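Local coordinates for protein ceramide very long chain fatty acid hydroxylase SCS7 (Saccharomyces cerevisiae, PDB 4ZR1) that hydroxylates the very long chain fatty acids of ceramides, probably at C-2, using molecular oxygen and electrons delivered by cytochrome b5, at residues F140-T143 with L144-G148; L172-G175 with C176-L180; V226-D229 with E230-F234; W268-D271 with E272-T276. All coordinates share one frame; numbering follows the deposited sequence.

Contact 1 of 4, residues F140-T143 with L144-G148; sequences FVWT and LIEYG
Over one face of the W142 indole lies the aliphatic root of E146, with CB 3.4 Å above the ring plane and displaced toward the rim. I145 approaches obliquely at the six-membered ring, its CG2 3.7 Å from W142 CZ3. At the pyrrole end, W142 NE1 gives a bent, weak hydrogen bond to E146 OE2 (3.1 Å), ring and carboxylate planes standing 56° apart. With CG anti to the backbone N (chi1 162°), the indole reaches forward along the helix to both residues. Replacing W142 by alanine is likely to strip the cover from the stem of E146, take away one donor from its carboxylate and open a gap beside the lipid-like tridecane that W142 touches. All this belongs to the second transmembrane helix, 128-154, where side chains three and four residues apart meet on successive turns. Glutamate suits its buried place because V265 N holds OE1 and T266 OG1 also meets OE2. T143 turns its hydroxyl back to the helix: T143 OG1 donates to F140 O at 2.9 Å, a chi1 of 75° placing it there, and W270 NE1 hydrogen-bonds T143 OG1. V141 and I145, branched and apolar, make a small hydrophobic patch in which V141 CG1 and I145 CD1 are 3.8 Å apart. Y147 projects from the next turn, its OH bonded to R151 and T276.

Contact 2 of 4, residues L172-G175 with C176-L180; sequences LLHG and CHHYL. With ZN (zinc ion), chain D; ZN (zinc ion), chain C; BOG (octyl beta-D-glucopyranoside), chain E.
H178 N donates to H174 O at 3.2 Å, and H177 N does so weakly, in a helix that widens into a pi-type turn at 172-175 and ends at Y179. The sequence H174-G175-C176-H177-H178 is an HX2HH histidine box, the metal-binding motif of membrane hydroxylases and desaturases, and here it serves two zinc ions. H174 and H178, one turn apart, both bind the chain D zinc through NE2, at 2.2 Å from H174 and 2.3 Å from H178. Their rings meet obliquely, planes 65° apart, and the edge of H178 faces H174 NE2; the two nitrogens converge on the metal and make no bond with each other. H177, three residues on from H174, has the same anti first torsion but leaves the helix at another angle; its CD2 passes 4.0 Å from H174 CE1, and H177 NE2 binds the chain C zinc at 2.3 Å. Histidine suits all three places because a flat ring presents one nitrogen lone pair at a fixed reach from the backbone. H150, H155 and H254 complete the first site, and H232, H236, H251 and H255 the second; F154 stacks on H174, which probably limits its rotation. G175 adds no side chain to this buried turn, and its carbonyl takes the N-H of Y179. A detergent glucoside of chain E lies alongside H177, and its O4 donates a hydrogen bond to L173 O at 2.6 Å.

Contact 3 of 4, residues V226-D229 with E230-F234; sequences VCYD and ECHFF. With ZN (zinc ion), chain C; BOG (octyl beta-D-glucopyranoside), chain G; BOG (octyl beta-D-glucopyranoside), chain H.
H232 lies beside Y228 and D229 of the preceding turn and binds the chain C zinc through NE2 at 2.3 Å. Its CB lies over one face of the Y228 ring, and the two side chains run side by side with planes 31° apart; Y228 OH comes to 3.7 Å from H232 ND1. On the imidazole edge stands the carboxylate of D229, nearly coplanar with the ring (12°), its OD1 4.0 Å from H232 ND1. What positions D229 is M189 N, which bonds to OD2. Backbone bonds from H232 N to Y228 O and from F233 N to D229 O keep the helix regular. With H236 and H237, H232 forms an HX3HH histidine box near the end of the fourth transmembrane helix, 211-236. E230 CG, anti to the carbonyl carbon (chi1 -65°), lies against V226 O; a bend at chi2 then turns the carboxylate aside. C231, small enough for a helix interface, lies against M244 and L247. Farther out, F234 has F233 CD2 over one face and O1 of the chain G glucoside over the opposite one, while F234 CE2 is 3.4 Å from C5' of the chain H detergent. A serine at F234 would probably take from both octyl chains the ring they lie against, and from F233 its neighbour. The D229 carboxylate near the edge of the imidazole may weakly favour a proton on H232 ND1, consistent with NE2 being the atom that binds zinc, though the separation is too long for a direct bond.

Contact 4 of 4, residues W268-D271 with E272-T276; sequences WFWD and EVFGT
W270 and F274 lie side by side and point the same way, their rings rim to rim with planes 25° apart; W270 CE3 and F274 CE2 approach to 3.5 Å. V273 fills the angle beneath them, with CG1 over the centre of the F274 ring, 4.0 Å above it, and CG2 over one face of F269 near its rim. F269 in turn sets CD2 over the centre of the indole of W270, so flat and beta-branched apolar groups interleave beside helix 128-154. These residues form a short, probably cytoplasmic helix, 269-273; W268 sits at the N-cap position, and a Schellman motif closes the other end: T276 N bonds to D271 O at 2.7 Å and G275 N to E272 O at 3.2 Å. G275 has phi of +59°, which favours glycine. D271 and T276 cross at about a right angle, and T276 OG1 donates to D271 OD1, the threonine chi1 of 54° turning its hydroxyl inward. Aspartate fits this buried place, since F263 N also reaches OD1, while Y250 OH and G264 N bond to OD2. W268 and E272 run alongside each other, the carboxylate oxygen OE1 in the plane of the indole at its edge.

Along the chain the four contacts follow in series on four helices: 128-154, 164-179, 211-236 and 269-273, all belonging to the fatty acid hydroxylase fold. Contacts 2 and 3, centres 16 Å apart, meet at the chain C zinc, so a probably cytoplasmic helix and the end of the fourth transmembrane helix are joined through the likely catalytic dimetal centre. Contact 1 touches both contact 3 (centres 14 Å apart), by packing of W142 on Y228, and contact 4 (12 Å). Contacts 2 and 4 are 23 Å apart with no touch. The short helix of contact 4 docks on a membrane helix, where T143 and Y147 of contact 1 probably hydrogen-bond W270 and T276.

Contact 1 of 4, residues F140-T143 with L144-G148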
loop_
_atom_site.group_PDB
_atom_site.type_symbol
_atom_site.label_atom_id
_atom_site.label_comp_id
_atom_site.label_asym_id
_atom_site.label_seq_id
_atom_site.Cartn_x
_atom_site.Cartn_y
_atom_site.Cartn_z
ATOM N N PHE A 140 4.852 14.699 10.965
ATOM C CA PHE A 140 3.482 15.159 10.800
ATOM C C PHE A 140 3.131 15.293 9.318
ATOM O O PHE A 140 2.046 14.900 8.874
ATOM C CB PHE A 140 3.281 16.495 11.531
ATOM C CG PHE A 140 1.924 17.118 11.307
ATOM C CD1 PHE A 140 0.808 16.647 11.983
ATOM C CD2 PHE A 140 1.770 18.176 10.426
ATOM C CE1 PHE A 140 -0.435 17.218 11.785
ATOM C CE2 PHE A 140 0.524 18.755 10.220
ATOM C CZ PHE A 140 -0.579 18.281 10.908
ATOM N N VAL A 141 4.063 15.855 8.558
ATOM C CA VAL A 141 3.902 15.969 7.120
ATOM C C VAL A 141 3.866 14.577 6.484
ATOM O O VAL A 141 3.119 14.359 5.527
ATOM C CB VAL A 141 5.033 16.826 6.492
ATOM C CG1 VAL A 141 4.999 16.769 4.962
ATOM C CG2 VAL A 141 4.937 18.268 6.977
ATOM N N TRP A 142 4.647 13.630 7.015
ATOM C CA TRP A 142 4.586 12.273 6.481
ATOM C C TRP A 142 3.151 11.734 6.500
ATOM O O TRP A 142 2.693 11.158 5.507
ATOM C CB TRP A 142 5.488 11.271 7.229
ATOM C CG TRP A 142 4.985 9.893 6.889
ATOM C CD1 TRP A 142 4.275 9.053 7.696
ATOM C CD2 TRP A 142 5.042 9.255 5.602
ATOM N NE1 TRP A 142 3.918 7.917 7.006
ATOM C CE2 TRP A 142 4.375 8.019 5.718
ATOM C CE3 TRP A 142 5.611 9.599 4.371
ATOM C CZ2 TRP A 142 4.258 7.130 4.649
ATOM C CZ3 TRP A 142 5.489 8.712 3.306
ATOM C CH2 TRP A 142 4.820 7.496 3.455
ATOM N N THR A 143 2.448 11.905 7.621
ATOM C CA THR A 143 1.116 11.307 7.761
ATOM C C THR A 143 0.141 11.873 6.743
ATOM O O THR A 143 -0.829 11.209 6.375
ATOM C CB THR A 143 0.499 11.526 9.161
ATOM O OG1 THR A 143 0.053 12.885 9.297
ATOM C CG2 THR A 143 1.497 11.195 10.230
ATOM N N LEU A 144 0.397 13.110 6.312
ATOM C CA LEU A 144 -0.447 13.759 5.323
ATOM C C LEU A 144 -0.137 13.202 3.939
ATOM O O LEU A 144 -1.045 12.856 3.181
ATOM C CB LEU A 144 -0.256 15.277 5.357
ATOM C CG LEU A 144 -1.303 16.052 4.549
ATOM C CD1 LEU A 144 -2.734 15.689 4.977
ATOM C CD2 LEU A 144 -1.067 17.540 4.683
ATOM N N ILE A 145 1.155 13.123 3.625
ATOM C CA ILE A 145 1.653 12.405 2.458
ATOM C C ILE A 145 1.119 10.971 2.389
ATOM O O ILE A 145 0.582 10.543 1.355
ATOM C CB ILE A 145 3.180 12.384 2.461
ATOM C CG1 ILE A 145 3.705 13.801 2.204
ATOM C CG2 ILE A 145 3.711 11.407 1.429
ATOM C CD1 ILE A 145 5.187 13.968 2.469
ATOM N N GLU A 146 1.266 10.244 3.497
ATOM C CA GLU A 146 0.698 8.901 3.647
ATOM C C GLU A 146 -0.774 8.851 3.233
ATOM O O GLU A 146 -1.173 7.988 2.459
ATOM C CB GLU A 146 0.847 8.421 5.092
ATOM C CG GLU A 146 0.073 7.151 5.403
ATOM C CD GLU A 146 -0.028 6.872 6.897
ATOM O OE1 GLU A 146 -1.149 6.536 7.354
ATOM O OE2 GLU A 146 1.007 6.966 7.606
ATOM N N TYR A 147 -1.574 9.787 3.737
ATOM C CA TYR A 147 -2.983 9.892 3.347
ATOM C C TYR A 147 -3.147 10.230 1.861
ATOM O O TYR A 147 -4.000 9.657 1.188
ATOM C CB TYR A 147 -3.708 10.949 4.199
ATOM C CG TYR A 147 -5.167 11.119 3.836
ATOM C CD1 TYR A 147 -6.141 10.302 4.393
ATOM C CD2 TYR A 147 -5.566 12.086 2.916
ATOM C CE1 TYR A 147 -7.474 10.446 4.051
ATOM C CE2 TYR A 147 -6.887 12.237 2.571
ATOM C CZ TYR A 147 -7.839 11.415 3.143
ATOM O OH TYR A 147 -9.161 11.566 2.798
ATOM N N GLY A 148 -2.332 11.158 1.359
ATOM C CA GLY A 148 -2.467 11.653 -0.004
ATOM C C GLY A 148 -2.038 10.680 -1.089
ATOM O O GLY A 148 -2.762 10.475 -2.069
#

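Contact 2 of 4, residues L172-G175 with C176-L180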
loop_
_atom_site.group_PDB
_atom_site.type_symbol
_atom_site.label_atom_id
_atom_site.label_comp_id
_atom_site.label_asym_id
_atom_site.label_seq_id
_atom_site.Cartn_x
_atom_site.Cartn_y
_atom_site.Cartn_z
ATOM N N LEU A 172 1.842 -2.260 -9.677
ATOM C CA LEU A 172 3.126 -2.195 -8.981
ATOM C C LEU A 172 3.128 -1.257 -7.764
ATOM O O LEU A 172 3.876 -1.477 -6.811
ATOM C CB LEU A 172 4.229 -1.763 -9.954
ATOM C CG LEU A 172 4.705 -2.783 -10.985
ATOM C CD1 LEU A 172 5.710 -2.138 -11.917
ATOM C CD2 LEU A 172 5.314 -4.028 -10.324
ATOM N N LEU A 173 2.305 -0.209 -7.790
ATOM C CA LEU A 173 2.309 0.769 -6.698
ATOM C C LEU A 173 1.433 0.361 -5.529
ATOM O O LEU A 173 1.730 0.705 -4.394
ATOM C CB LEU A 173 1.868 2.145 -7.199
ATOM C CG LEU A 173 2.862 2.835 -8.138
ATOM C CD1 LEU A 173 2.423 4.256 -8.447
ATOM C CD2 LEU A 173 4.261 2.807 -7.550
ATOM N N HIS A 174 0.354 -0.366 -5.797
ATOM C CA HIS A 174 -0.608 -0.674 -4.747
ATOM C C HIS A 174 -1.632 -1.759 -5.126
ATOM O O HIS A 174 -2.110 -2.495 -4.262
ATOM C CB HIS A 174 -1.343 0.600 -4.345
ATOM C CG HIS A 174 -2.043 0.499 -3.031
ATOM N ND1 HIS A 174 -1.373 0.245 -1.852
ATOM C CD2 HIS A 174 -3.353 0.606 -2.708
ATOM C CE1 HIS A 174 -2.242 0.210 -0.859
ATOM N NE2 HIS A 174 -3.450 0.429 -1.350
ATOM N N GLY A 175 -1.971 -1.852 -6.408
ATOM C CA GLY A 175 -2.951 -2.823 -6.865
ATOM C C GLY A 175 -2.627 -4.244 -6.439
ATOM O O GLY A 175 -3.499 -4.968 -5.958
ATOM N N CYS A 176 -1.367 -4.638 -6.608
ATOM C CA CYS A 176 -0.917 -5.981 -6.250
ATOM C C CYS A 176 -1.194 -6.284 -4.778
ATOM O O CYS A 176 -1.580 -7.395 -4.401
ATOM C CB CYS A 176 0.577 -6.135 -6.539
ATOM S SG CYS A 176 1.194 -7.810 -6.302
ATOM N N HIS A 177 -1.003 -5.281 -3.942
ATOM C CA HIS A 177 -1.187 -5.476 -2.525
ATOM C C HIS A 177 -2.671 -5.728 -2.202
ATOM O O HIS A 177 -2.999 -6.534 -1.331
ATOM C CB HIS A 177 -0.640 -4.273 -1.757
ATOM C CG HIS A 177 -0.909 -4.339 -0.290
ATOM N ND1 HIS A 177 -0.458 -5.373 0.499
ATOM C CD2 HIS A 177 -1.622 -3.526 0.523
ATOM C CE1 HIS A 177 -0.866 -5.185 1.740
ATOM N NE2 HIS A 177 -1.572 -4.072 1.780
ATOM N N HIS A 178 -3.568 -5.057 -2.919
ATOM C CA HIS A 178 -4.999 -5.316 -2.769
ATOM C C HIS A 178 -5.373 -6.652 -3.391
ATOM O O HIS A 178 -6.238 -7.369 -2.895
ATOM C CB HIS A 178 -5.821 -4.198 -3.401
ATOM C CG HIS A 178 -6.113 -3.068 -2.463
ATOM N ND1 HIS A 178 -7.347 -2.881 -1.882
ATOM C CD2 HIS A 178 -5.321 -2.074 -1.993
ATOM C CE1 HIS A 178 -7.308 -1.816 -1.102
ATOM N NE2 HIS A 178 -6.090 -1.314 -1.146
ATOM N N TYR A 179 -4.711 -6.982 -4.489
ATOM C CA TYR A 179 -4.923 -8.255 -5.133
ATOM C C TYR A 179 -4.439 -9.375 -4.213
ATOM O O TYR A 179 -5.120 -10.393 -4.071
ATOM C CB TYR A 179 -4.212 -8.277 -6.489
ATOM C CG TYR A 179 -4.551 -9.456 -7.369
ATOM C CD1 TYR A 179 -5.857 -9.684 -7.793
ATOM C CD2 TYR A 179 -3.557 -10.316 -7.819
ATOM C CE1 TYR A 179 -6.167 -10.759 -8.615
ATOM C CE2 TYR A 179 -3.856 -11.396 -8.640
ATOM C CZ TYR A 179 -5.159 -11.615 -9.034
ATOM O OH TYR A 179 -5.445 -12.692 -9.849
ATOM N N LEU A 180 -3.285 -9.183 -3.567
ATOM C CA LEU A 180 -2.745 -10.210 -2.670
ATOM C C LEU A 180 -2.266 -9.706 -1.301
ATOM O O LEU A 180 -1.068 -9.721 -1.011
ATOM C CB LEU A 180 -1.605 -10.951 -3.357
ATOM C CG LEU A 180 -1.979 -11.721 -4.630
ATOM C CD1 LEU A 180 -1.073 -11.317 -5.776
ATOM C CD2 LEU A 180 -1.909 -13.214 -4.382
HETATM ZN ZN ZN D . -5.396 0.785 -0.476
HETATM ZN ZN ZN C . -2.777 -3.204 3.491
HETATM C C1 BOG E . 4.490 -2.713 -4.016
HETATM O O1 BOG E . 5.372 -3.750 -4.387
HETATM C C2 BOG E . 3.628 -3.198 -2.876
HETATM O O2 BOG E . 2.782 -4.202 -3.385
HETATM C C3 BOG E . 2.745 -2.081 -2.368
HETATM O O3 BOG E . 2.083 -2.417 -1.170
HETATM C C4 BOG E . 3.515 -0.809 -2.178
HETATM O O4 BOG E . 2.577 0.215 -1.950
HETATM C C5 BOG E . 4.294 -0.506 -3.429
HETATM O O5 BOG E . 5.211 -1.557 -3.651
HETATM C C6 BOG E . 4.975 0.839 -3.222
HETATM O O6 BOG E . 6.180 0.955 -3.946
HETATM C "C1'" BOG E . 5.465 -3.982 -5.778
HETATM C "C2'" BOG E . 6.416 -5.123 -6.077
HETATM C "C3'" BOG E . 6.975 -4.929 -7.473
HETATM C "C4'" BOG E . 8.491 -4.859 -7.470
HETATM C "C5'" BOG E . 8.976 -3.888 -8.533
HETATM C "C6'" BOG E . 10.438 -4.131 -8.822
HETATM C "C7'" BOG E . 10.971 -3.057 -9.742
HETATM C "C8'" BOG E . 10.537 -3.351 -11.160
#

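Contact 3 of 4, residues V226-D229 with E230-F234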
loop_
_atom_site.group_PDB
_atom_site.type_symbol
_atom_site.label_atom_id
_atom_site.label_comp_id
_atom_site.label_asym_id
_atom_site.label_seq_id
_atom_site.Cartn_x
_atom_site.Cartn_y
_atom_site.Cartn_z
ATOM N N VAL A 226 9.125 4.992 7.420
ATOM C CA VAL A 226 9.526 3.700 7.976
ATOM C C VAL A 226 8.532 3.189 9.013
ATOM O O VAL A 226 8.222 1.995 9.050
ATOM C CB VAL A 226 10.914 3.774 8.616
ATOM C CG1 VAL A 226 11.272 2.429 9.237
ATOM C CG2 VAL A 226 11.944 4.195 7.557
ATOM N N CYS A 227 8.016 4.092 9.842
ATOM C CA CYS A 227 6.999 3.706 10.808
ATOM C C CYS A 227 5.739 3.233 10.095
ATOM O O CYS A 227 5.148 2.229 10.484
ATOM C CB CYS A 227 6.684 4.866 11.749
ATOM S SG CYS A 227 8.055 5.302 12.849
ATOM N N TYR A 228 5.340 3.952 9.049
ATOM C CA TYR A 228 4.184 3.579 8.234
ATOM C C TYR A 228 4.232 2.151 7.653
ATOM O O TYR A 228 3.287 1.372 7.827
ATOM C CB TYR A 228 4.013 4.577 7.081
ATOM C CG TYR A 228 3.293 3.989 5.878
ATOM C CD1 TYR A 228 1.905 3.872 5.860
ATOM C CD2 TYR A 228 4.000 3.551 4.761
ATOM C CE1 TYR A 228 1.244 3.329 4.769
ATOM C CE2 TYR A 228 3.355 3.018 3.670
ATOM C CZ TYR A 228 1.973 2.900 3.679
ATOM O OH TYR A 228 1.321 2.360 2.587
ATOM N N ASP A 229 5.317 1.817 6.950
ATOM C CA ASP A 229 5.404 0.557 6.212
ATOM C C ASP A 229 5.521 -0.608 7.174
ATOM O O ASP A 229 4.969 -1.676 6.925
ATOM C CB ASP A 229 6.600 0.556 5.255
ATOM C CG ASP A 229 6.231 0.128 3.820
ATOM O OD1 ASP A 229 5.086 -0.319 3.560
ATOM O OD2 ASP A 229 7.117 0.249 2.940
ATOM N N GLU A 230 6.260 -0.403 8.266
ATOM C CA GLU A 230 6.355 -1.401 9.324
ATOM C C GLU A 230 4.999 -1.579 9.979
ATOM O O GLU A 230 4.519 -2.696 10.131
ATOM C CB GLU A 230 7.397 -1.004 10.357
ATOM C CG GLU A 230 8.797 -0.975 9.785
ATOM C CD GLU A 230 9.171 -2.283 9.110
ATOM O OE1 GLU A 230 9.379 -3.286 9.812
ATOM O OE2 GLU A 230 9.236 -2.312 7.873
ATOM N N CYS A 231 4.373 -0.466 10.347
ATOM C CA CYS A 231 3.016 -0.523 10.852
ATOM C C CYS A 231 2.136 -1.279 9.855
ATOM O O CYS A 231 1.492 -2.273 10.209
ATOM C CB CYS A 231 2.458 0.876 11.103
ATOM S SG CYS A 231 0.797 0.868 11.828
ATOM N N HIS A 232 2.144 -0.817 8.605
ATOM C CA HIS A 232 1.349 -1.430 7.545
ATOM C C HIS A 232 1.548 -2.937 7.481
ATOM O O HIS A 232 0.580 -3.688 7.425
ATOM C CB HIS A 232 1.691 -0.818 6.196
ATOM C CG HIS A 232 0.816 -1.300 5.091
ATOM N ND1 HIS A 232 1.150 -1.171 3.763
ATOM C CD2 HIS A 232 -0.392 -1.913 5.121
ATOM C CE1 HIS A 232 0.188 -1.689 3.019
ATOM N NE2 HIS A 232 -0.757 -2.150 3.818
ATOM N N PHE A 233 2.803 -3.375 7.512
ATOM C CA PHE A 233 3.105 -4.798 7.539
ATOM C C PHE A 233 2.416 -5.518 8.697
ATOM O O PHE A 233 1.722 -6.518 8.493
ATOM C CB PHE A 233 4.615 -5.044 7.620
ATOM C CG PHE A 233 4.991 -6.485 7.435
ATOM C CD1 PHE A 233 5.135 -7.020 6.155
ATOM C CD2 PHE A 233 5.163 -7.324 8.532
ATOM C CE1 PHE A 233 5.466 -8.356 5.977
ATOM C CE2 PHE A 233 5.500 -8.676 8.360
ATOM C CZ PHE A 233 5.647 -9.187 7.087
ATOM N N PHE A 234 2.592 -5.013 9.912
ATOM C CA PHE A 234 2.198 -5.790 11.078
ATOM C C PHE A 234 0.698 -5.708 11.313
ATOM O O PHE A 234 0.130 -6.514 12.048
ATOM C CB PHE A 234 3.004 -5.353 12.306
ATOM C CG PHE A 234 4.457 -5.749 12.224
ATOM C CD1 PHE A 234 4.818 -7.093 12.181
ATOM C CD2 PHE A 234 5.455 -4.792 12.152
ATOM C CE1 PHE A 234 6.148 -7.472 12.078
ATOM C CE2 PHE A 234 6.788 -5.163 12.050
ATOM C CZ PHE A 234 7.134 -6.502 12.015
HETATM ZN ZN ZN C . -2.777 -3.204 3.491
HETATM C C1 BOG G . 4.776 -8.132 17.357
HETATM O O1 BOG G . 4.669 -7.097 16.408
HETATM C C2 BOG G . 3.854 -9.258 16.953
HETATM O O2 BOG G . 2.531 -8.785 16.979
HETATM C C3 BOG G . 3.974 -10.418 17.913
HETATM O O3 BOG G . 3.284 -11.526 17.383
HETATM C C4 BOG G . 5.429 -10.766 18.134
HETATM O O4 BOG G . 5.529 -11.666 19.213
HETATM C C5 BOG G . 6.189 -9.504 18.472
HETATM O O5 BOG G . 6.100 -8.609 17.390
HETATM C C6 BOG G . 7.639 -9.828 18.763
HETATM O O6 BOG G . 8.051 -10.930 17.985
HETATM C "C1'" BOG G . 4.122 -5.889 16.884
HETATM C "C2'" BOG G . 4.640 -4.756 16.025
HETATM C "C3'" BOG G . 3.958 -3.455 16.387
HETATM C "C4'" BOG G . 4.884 -2.298 16.081
HETATM C "C5'" BOG G . 5.023 -2.120 14.586
HETATM C "C6'" BOG G . 4.832 -0.656 14.250
HETATM C "C7'" BOG G . 6.142 0.091 14.377
HETATM C "C8'" BOG G . 5.932 1.512 13.907
HETATM C C1 BOG H . 9.365 -10.512 14.442
HETATM O O1 BOG H . 9.395 -9.590 15.507
HETATM C C2 BOG H . 9.963 -11.842 14.857
HETATM O O2 BOG H . 11.294 -11.659 15.286
HETATM C C3 BOG H . 9.954 -12.785 13.672
HETATM O O3 BOG H . 10.315 -14.083 14.085
HETATM C C4 BOG H . 8.578 -12.820 13.043
HETATM O O4 BOG H . 8.644 -13.539 11.831
HETATM C C5 BOG H . 8.078 -11.408 12.802
HETATM O O5 BOG H . 8.037 -10.705 14.021
HETATM C C6 BOG H . 6.686 -11.436 12.204
HETATM O O6 BOG H . 6.765 -11.262 10.809
HETATM C "C1'" BOG H . 8.732 -8.377 15.230
HETATM C "C2'" BOG H . 9.677 -7.205 15.400
HETATM C "C3'" BOG H . 8.909 -5.912 15.203
HETATM C "C4'" BOG H . 9.860 -4.764 14.926
HETATM C "C5'" BOG H . 9.175 -3.778 14.003
HETATM C "C6'" BOG H . 9.581 -2.355 14.323
HETATM C "C7'" BOG H . 10.774 -1.948 13.481
HETATM C "C8'" BOG H . 10.939 -0.443 13.549
#

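Contact 4 of 4, residues W268-D271 with E272-T276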
loop_
_atom_site.group_PDB
_atom_site.type_symbol
_atom_site.label_atom_id
_atom_site.label_comp_id
_atom_site.label_asym_id
_atom_site.label_seq_id
_atom_site.Cartn_x
_atom_site.Cartn_y
_atom_site.Cartn_z
ATOM N N TRP A 268 -6.419 7.156 11.453
ATOM C CA TRP A 268 -7.521 7.634 10.623
ATOM C C TRP A 268 -7.746 9.127 10.821
ATOM O O TRP A 268 -8.778 9.665 10.426
ATOM C CB TRP A 268 -8.802 6.877 10.934
ATOM C CG TRP A 268 -9.154 6.899 12.366
ATOM C CD1 TRP A 268 -9.667 7.952 13.068
ATOM C CD2 TRP A 268 -9.046 5.810 13.290
ATOM N NE1 TRP A 268 -9.877 7.584 14.376
ATOM C CE2 TRP A 268 -9.504 6.273 14.540
ATOM C CE3 TRP A 268 -8.604 4.486 13.183
ATOM C CZ2 TRP A 268 -9.529 5.466 15.675
ATOM C CZ3 TRP A 268 -8.636 3.683 14.309
ATOM C CH2 TRP A 268 -9.092 4.175 15.539
ATOM N N PHE A 269 -6.768 9.778 11.440
ATOM C CA PHE A 269 -6.780 11.222 11.658
ATOM C C PHE A 269 -7.214 11.990 10.409
ATOM O O PHE A 269 -8.248 12.650 10.401
ATOM C CB PHE A 269 -5.389 11.675 12.108
ATOM C CG PHE A 269 -5.292 13.134 12.420
ATOM C CD1 PHE A 269 -5.685 13.613 13.652
ATOM C CD2 PHE A 269 -4.795 14.025 11.486
ATOM C CE1 PHE A 269 -5.597 14.953 13.946
ATOM C CE2 PHE A 269 -4.705 15.368 11.778
ATOM C CZ PHE A 269 -5.101 15.831 13.014
ATOM N N TRP A 270 -6.433 11.870 9.345
ATOM C CA TRP A 270 -6.724 12.578 8.108
ATOM C C TRP A 270 -7.970 12.049 7.398
ATOM O O TRP A 270 -8.510 12.716 6.510
ATOM C CB TRP A 270 -5.511 12.514 7.178
ATOM C CG TRP A 270 -4.312 13.163 7.769
ATOM C CD1 TRP A 270 -3.179 12.549 8.212
ATOM C CD2 TRP A 270 -4.135 14.560 8.020
ATOM N NE1 TRP A 270 -2.297 13.477 8.709
ATOM C CE2 TRP A 270 -2.864 14.723 8.605
ATOM C CE3 TRP A 270 -4.933 15.695 7.808
ATOM C CZ2 TRP A 270 -2.366 15.974 8.974
ATOM C CZ3 TRP A 270 -4.439 16.934 8.171
ATOM C CH2 TRP A 270 -3.167 17.064 8.747
ATOM N N ASP A 271 -8.420 10.855 7.775
ATOM C CA ASP A 271 -9.677 10.324 7.256
ATOM C C ASP A 271 -10.833 11.145 7.806
ATOM O O ASP A 271 -11.789 11.480 7.105
ATOM C CB ASP A 271 -9.856 8.855 7.634
ATOM C CG ASP A 271 -9.270 7.911 6.604
ATOM O OD1 ASP A 271 -9.330 8.235 5.396
ATOM O OD2 ASP A 271 -8.744 6.850 7.009
ATOM N N GLU A 272 -10.726 11.465 9.083
ATOM C CA GLU A 272 -11.756 12.221 9.758
ATOM C C GLU A 272 -11.778 13.654 9.217
ATOM O O GLU A 272 -12.820 14.168 8.817
ATOM C CB GLU A 272 -11.506 12.180 11.258
ATOM C CG GLU A 272 -12.682 11.698 12.065
ATOM C CD GLU A 272 -12.267 11.000 13.355
ATOM O OE1 GLU A 272 -11.287 11.454 13.982
ATOM O OE2 GLU A 272 -12.970 10.061 13.794
ATOM N N VAL A 273 -10.601 14.266 9.173
ATOM C CA VAL A 273 -10.417 15.615 8.652
ATOM C C VAL A 273 -11.006 15.795 7.250
ATOM O O VAL A 273 -11.700 16.778 6.993
ATOM C CB VAL A 273 -8.918 15.975 8.616
ATOM C CG1 VAL A 273 -8.694 17.310 7.937
ATOM C CG2 VAL A 273 -8.325 15.956 10.021
ATOM N N PHE A 274 -10.739 14.846 6.352
ATOM C CA PHE A 274 -11.155 14.975 4.950
ATOM C C PHE A 274 -12.357 14.118 4.600
ATOM O O PHE A 274 -12.650 13.890 3.424
ATOM C CB PHE A 274 -10.009 14.623 4.011
ATOM C CG PHE A 274 -8.847 15.549 4.104
ATOM C CD1 PHE A 274 -8.935 16.840 3.607
ATOM C CD2 PHE A 274 -7.649 15.119 4.633
ATOM C CE1 PHE A 274 -7.848 17.706 3.669
ATOM C CE2 PHE A 274 -6.550 15.975 4.696
ATOM C CZ PHE A 274 -6.651 17.271 4.214
ATOM N N GLY A 275 -13.040 13.640 5.630
ATOM C CA GLY A 275 -14.290 12.927 5.455
ATOM C C GLY A 275 -14.179 11.689 4.592
ATOM O O GLY A 275 -14.919 11.528 3.624
ATOM N N THR A 276 -13.238 10.819 4.935
ATOM C CA THR A 276 -13.146 9.512 4.305
ATOM C C THR A 276 -13.058 8.428 5.369
ATOM O O THR A 276 -12.653 7.307 5.076
ATOM C CB THR A 276 -11.926 9.399 3.359
ATOM O OG1 THR A 276 -10.730 9.759 4.064
ATOM C CG2 THR A 276 -12.093 10.297 2.139
#